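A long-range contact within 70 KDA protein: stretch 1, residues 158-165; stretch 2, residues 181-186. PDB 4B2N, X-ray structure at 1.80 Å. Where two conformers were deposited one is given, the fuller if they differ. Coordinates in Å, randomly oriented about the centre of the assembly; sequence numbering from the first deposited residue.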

ATOM      1  N   ASP A 158      13.073  13.753  28.999  1.00 20.10           N
ATOM      2  CA  ASP A 158      12.698  12.371  29.135  1.00 18.81           C
ATOM      3  C   ASP A 158      11.268  12.267  28.587  1.00 17.39           C
ATOM      4  O   ASP A 158      10.328  12.851  29.152  1.00 14.71           O
ATOM      5  N   PRO A 159      11.108  11.565  27.476  1.00 17.08           N
ATOM      6  CA  PRO A 159       9.766  11.565  26.884  1.00 16.84           C
ATOM      7  C   PRO A 159       8.706  10.925  27.772  1.00 17.14           C
ATOM      8  O   PRO A 159       7.543  11.279  27.678  1.00 17.42           O
ATOM      9  N   ASN A 160       9.124  10.091  28.721  1.00 17.50           N
ATOM     10  CA  ASN A 160       8.157   9.519  29.642  1.00 18.51           C
ATOM     11  C   ASN A 160       7.808  10.411  30.843  1.00 19.94           C
ATOM     12  O   ASN A 160       7.010  10.036  31.701  1.00 20.76           O
ATOM     13  N   GLN A 161       8.379  11.608  30.852  1.00 19.81           N
ATOM     14  CA  GLN A 161       7.962  12.619  31.804  1.00 20.94           C
ATOM     15  C   GLN A 161       7.421  13.829  31.099  1.00 21.06           C
ATOM     16  O   GLN A 161       7.096  14.810  31.763  1.00 23.23           O
ATOM     17  N   THR A 162       7.313  13.809  29.776  1.00 18.48           N
ATOM     18  CA  THR A 162       6.949  15.019  29.099  1.00 17.94           C
ATOM     19  C   THR A 162       5.939  14.647  28.028  1.00 17.99           C
ATOM     20  O   THR A 162       5.948  15.272  26.979  1.00 19.79           O
ATOM     21  N   ASN A 163       5.114  13.640  28.276  1.00 17.72           N
ATOM     22  CA  ASN A 163       4.069  13.176  27.270  1.00 18.72           C
ATOM     23  C   ASN A 163       4.569  12.988  25.831  1.00 18.41           C
ATOM     24  O   ASN A 163       3.901  13.400  24.854  1.00 14.51           O
ATOM     25  N   GLY A 164       5.782  12.419  25.727  1.00 16.96           N
ATOM     26  CA  GLY A 164       6.367  12.152  24.441  1.00 16.27           C
ATOM     27  C   GLY A 164       7.442  13.134  24.033  1.00 15.18           C
ATOM     28  O   GLY A 164       8.211  12.869  23.144  1.00 14.70           O
ATOM     29  N   GLY A 165       7.484  14.282  24.680  1.00 16.18           N
ATOM     30  CA  GLY A 165       8.476  15.296  24.344  1.00 16.50           C
ATOM     31  C   GLY A 165       7.788  16.521  23.778  1.00 16.89           C
ATOM     32  O   GLY A 165       6.604  16.466  23.446  1.00 14.77           O
ATOM     33  N   GLY A 181       3.861   0.068  26.539  1.00 21.70           N
ATOM     34  CA  GLY A 181       3.192   1.344  26.652  1.00 19.20           C
ATOM     35  C   GLY A 181       4.042   2.587  26.962  1.00 19.70           C
ATOM     36  O   GLY A 181       3.473   3.625  27.311  1.00 19.84           O
ATOM     37  N   ARG A 182       5.355   2.484  26.844  0.50 19.26           N
ATOM     38  CA  ARG A 182       6.180   3.659  27.088  0.50 18.86           C
ATOM     39  C   ARG A 182       6.636   4.342  25.816  0.50 17.46           C
ATOM     40  O   ARG A 182       6.888   3.700  24.798  0.50 17.17           O
ATOM     41  N   TRP A 183       6.779   5.653  25.898  1.00 16.99           N
ATOM     42  CA  TRP A 183       7.372   6.416  24.795  1.00 16.42           C
ATOM     43  C   TRP A 183       8.770   5.895  24.551  1.00 15.44           C
ATOM     44  O   TRP A 183       9.573   5.771  25.482  1.00 17.12           O
ATOM     45  N   THR A 184       9.113   5.673  23.297  1.00 15.01           N
ATOM     46  CA  THR A 184      10.330   4.862  22.995  1.00 15.53           C
ATOM     47  C   THR A 184      11.614   5.671  22.955  1.00 16.10           C
ATOM     48  O   THR A 184      12.702   5.109  23.086  1.00 14.47           O
ATOM     49  N   GLY A 185      11.507   6.966  22.672  1.00 15.57           N
ATOM     50  CA  GLY A 185      12.770   7.729  22.456  1.00 16.02           C
ATOM     51  C   GLY A 185      13.497   7.392  21.158  1.00 16.39           C
ATOM     52  O   GLY A 185      14.636   7.832  20.953  1.00 16.57           O
ATOM     53  N   LEU A 186      12.821   6.686  20.227  1.00 15.76           N
ATOM     54  CA  LEU A 186      13.420   6.245  18.961  1.00 16.39           C
ATOM     55  C   LEU A 186      12.459   6.647  17.874  1.00 15.32           C
ATOM     56  O   LEU A 186      11.252   6.500  18.047  1.00 15.32           O
TER

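The contact between the two loops is anchored by the side-chain amide of Asn160, which bonds to the backbone N and O of Trp183. Asn160 ND2 donates to Trp183 O (2.9 Å), while Asn160 OD1 accepts from Trp183 N (2.9 Å), so one side-chain amide satisfies both backbone polar groups of Trp183. Asn160 points toward the second stretch in the m rotamer, with chi2 near -70°. Its placement is supported from within its own loop, where Asn160 N donates to Asp158 OD1 (2.7 Å); Asp158, a t rotamer, also accepts at OD2 from Gln161 NE2 (2.9 Å).

Trp183 returns the approach. Its CB points toward the first stretch, and chi1 of -68° (m) with chi2 of 103° lays the indole against the Thr162–Gly165 type I' turn. Gly164 CA sits 3.5 Å from the centroid of the five-membered ring, nearly along its normal, in a CH-pi contact; an ideal CB on Gly164 would lie only 3.2 Å from Trp183 CZ2. Pro159 also points inward, its CB packing on Trp183 CB at 3.8 Å.

Arg182 is exposed; its CA-to-CB bond (chi1 m) runs sideways, but the end of the side chain comes nearer, with Asn160 CB over one face of the guanidinium, 3.2 Å from Arg182 NH2.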

ATOM      1  CB  ASP A 158      12.752  11.980  30.602  1.00 20.75           C
ATOM      2  CG  ASP A 158      12.172  10.587  30.884  1.00 21.69           C
ATOM      3  OD1 ASP A 158      11.472   9.991  30.054  1.00 20.06           O
ATOM      4  OD2 ASP A 158      12.337  10.095  32.006  1.00 24.46           O
ATOM      5  CB  PRO A 159       9.932  10.727  25.624  1.00 16.65           C
ATOM      6  CG  PRO A 159      11.131   9.873  25.852  1.00 16.60           C
ATOM      7  CD  PRO A 159      12.051  10.697  26.725  1.00 17.37           C
ATOM      8  CB  ASN A 160       8.552   8.096  30.021  1.00 19.09           C
ATOM      9  CG  ASN A 160       8.349   7.172  28.855  1.00 17.71           C
ATOM     10  OD1 ASN A 160       7.208   6.897  28.496  1.00 17.15           O
ATOM     11  ND2 ASN A 160       9.447   6.745  28.200  1.00 18.39           N
ATOM     12  CB  GLN A 161       9.143  13.031  32.721  1.00 24.44           C
ATOM     13  CG  GLN A 161       9.634  11.896  33.602  1.00 26.28           C
ATOM     14  CD  GLN A 161      10.749  12.375  34.519  1.00 32.29           C
ATOM     15  OE1 GLN A 161      10.496  13.093  35.466  1.00 35.98           O
ATOM     16  NE2 GLN A 161      11.997  12.000  34.223  1.00 33.50           N
ATOM     17  CB  THR A 162       8.162  15.684  28.401  1.00 18.53           C
ATOM     18  OG1 THR A 162       8.888  14.712  27.593  1.00 17.36           O
ATOM     19  CG2 THR A 162       9.132  16.308  29.419  1.00 17.92           C
ATOM     20  CB  ASN A 163       2.872  14.080  27.235  1.00 21.68           C
ATOM     21  CG  ASN A 163       2.202  14.155  28.559  1.00 28.03           C
ATOM     22  OD1 ASN A 163       2.200  15.202  29.161  1.00 32.23           O
ATOM     23  ND2 ASN A 163       1.664  13.027  29.045  1.00 27.34           N
ATOM     24  CB  ARG A 182       7.344   3.308  27.984  0.50 19.39           C
ATOM     25  CG  ARG A 182       6.819   2.990  29.373  0.50 21.28           C
ATOM     26  CD  ARG A 182       7.949   2.581  30.261  0.50 20.67           C
ATOM     27  NE  ARG A 182       8.977   3.619  30.388  0.50 21.80           N
ATOM     28  CZ  ARG A 182       8.898   4.629  31.238  0.50 21.61           C
ATOM     29  NH1 ARG A 182       7.802   4.769  31.959  0.50 22.05           N
ATOM     30  NH2 ARG A 182       9.906   5.492  31.362  0.50 21.74           N
ATOM     31  CB  TRP A 183       7.456   7.919  25.106  1.00 15.50           C
ATOM     32  CG  TRP A 183       6.083   8.560  25.173  1.00 16.59           C
ATOM     33  CD1 TRP A 183       5.400   8.918  26.321  1.00 17.78           C
ATOM     34  CD2 TRP A 183       5.204   8.930  24.072  1.00 15.76           C
ATOM     35  NE1 TRP A 183       4.195   9.468  26.031  1.00 16.88           N
ATOM     36  CE2 TRP A 183       4.024   9.545  24.698  1.00 16.85           C
ATOM     37  CE3 TRP A 183       5.274   8.846  22.676  1.00 14.74           C
ATOM     38  CZ2 TRP A 183       2.980  10.042  23.966  1.00 16.15           C
ATOM     39  CZ3 TRP A 183       4.186   9.328  21.925  1.00 14.32           C
ATOM     40  CH2 TRP A 183       3.043   9.913  22.572  1.00 14.23           C
ATOM     41  CB  THR A 184      10.121   4.226  21.657  1.00 16.09           C
ATOM     42  OG1 THR A 184      10.124   5.243  20.621  1.00 14.96           O
ATOM     43  CG2 THR A 184       8.768   3.574  21.712  1.00 14.27           C
ATOM     44  CB  LEU A 186      13.504   4.697  18.862  1.00 15.46           C
ATOM     45  CG  LEU A 186      14.240   4.087  20.059  1.00 16.14           C
ATOM     46  CD1 LEU A 186      14.229   2.549  20.013  1.00 16.33           C
ATOM     47  CD2 LEU A 186      15.690   4.611  20.055  1.00 15.89           C
TER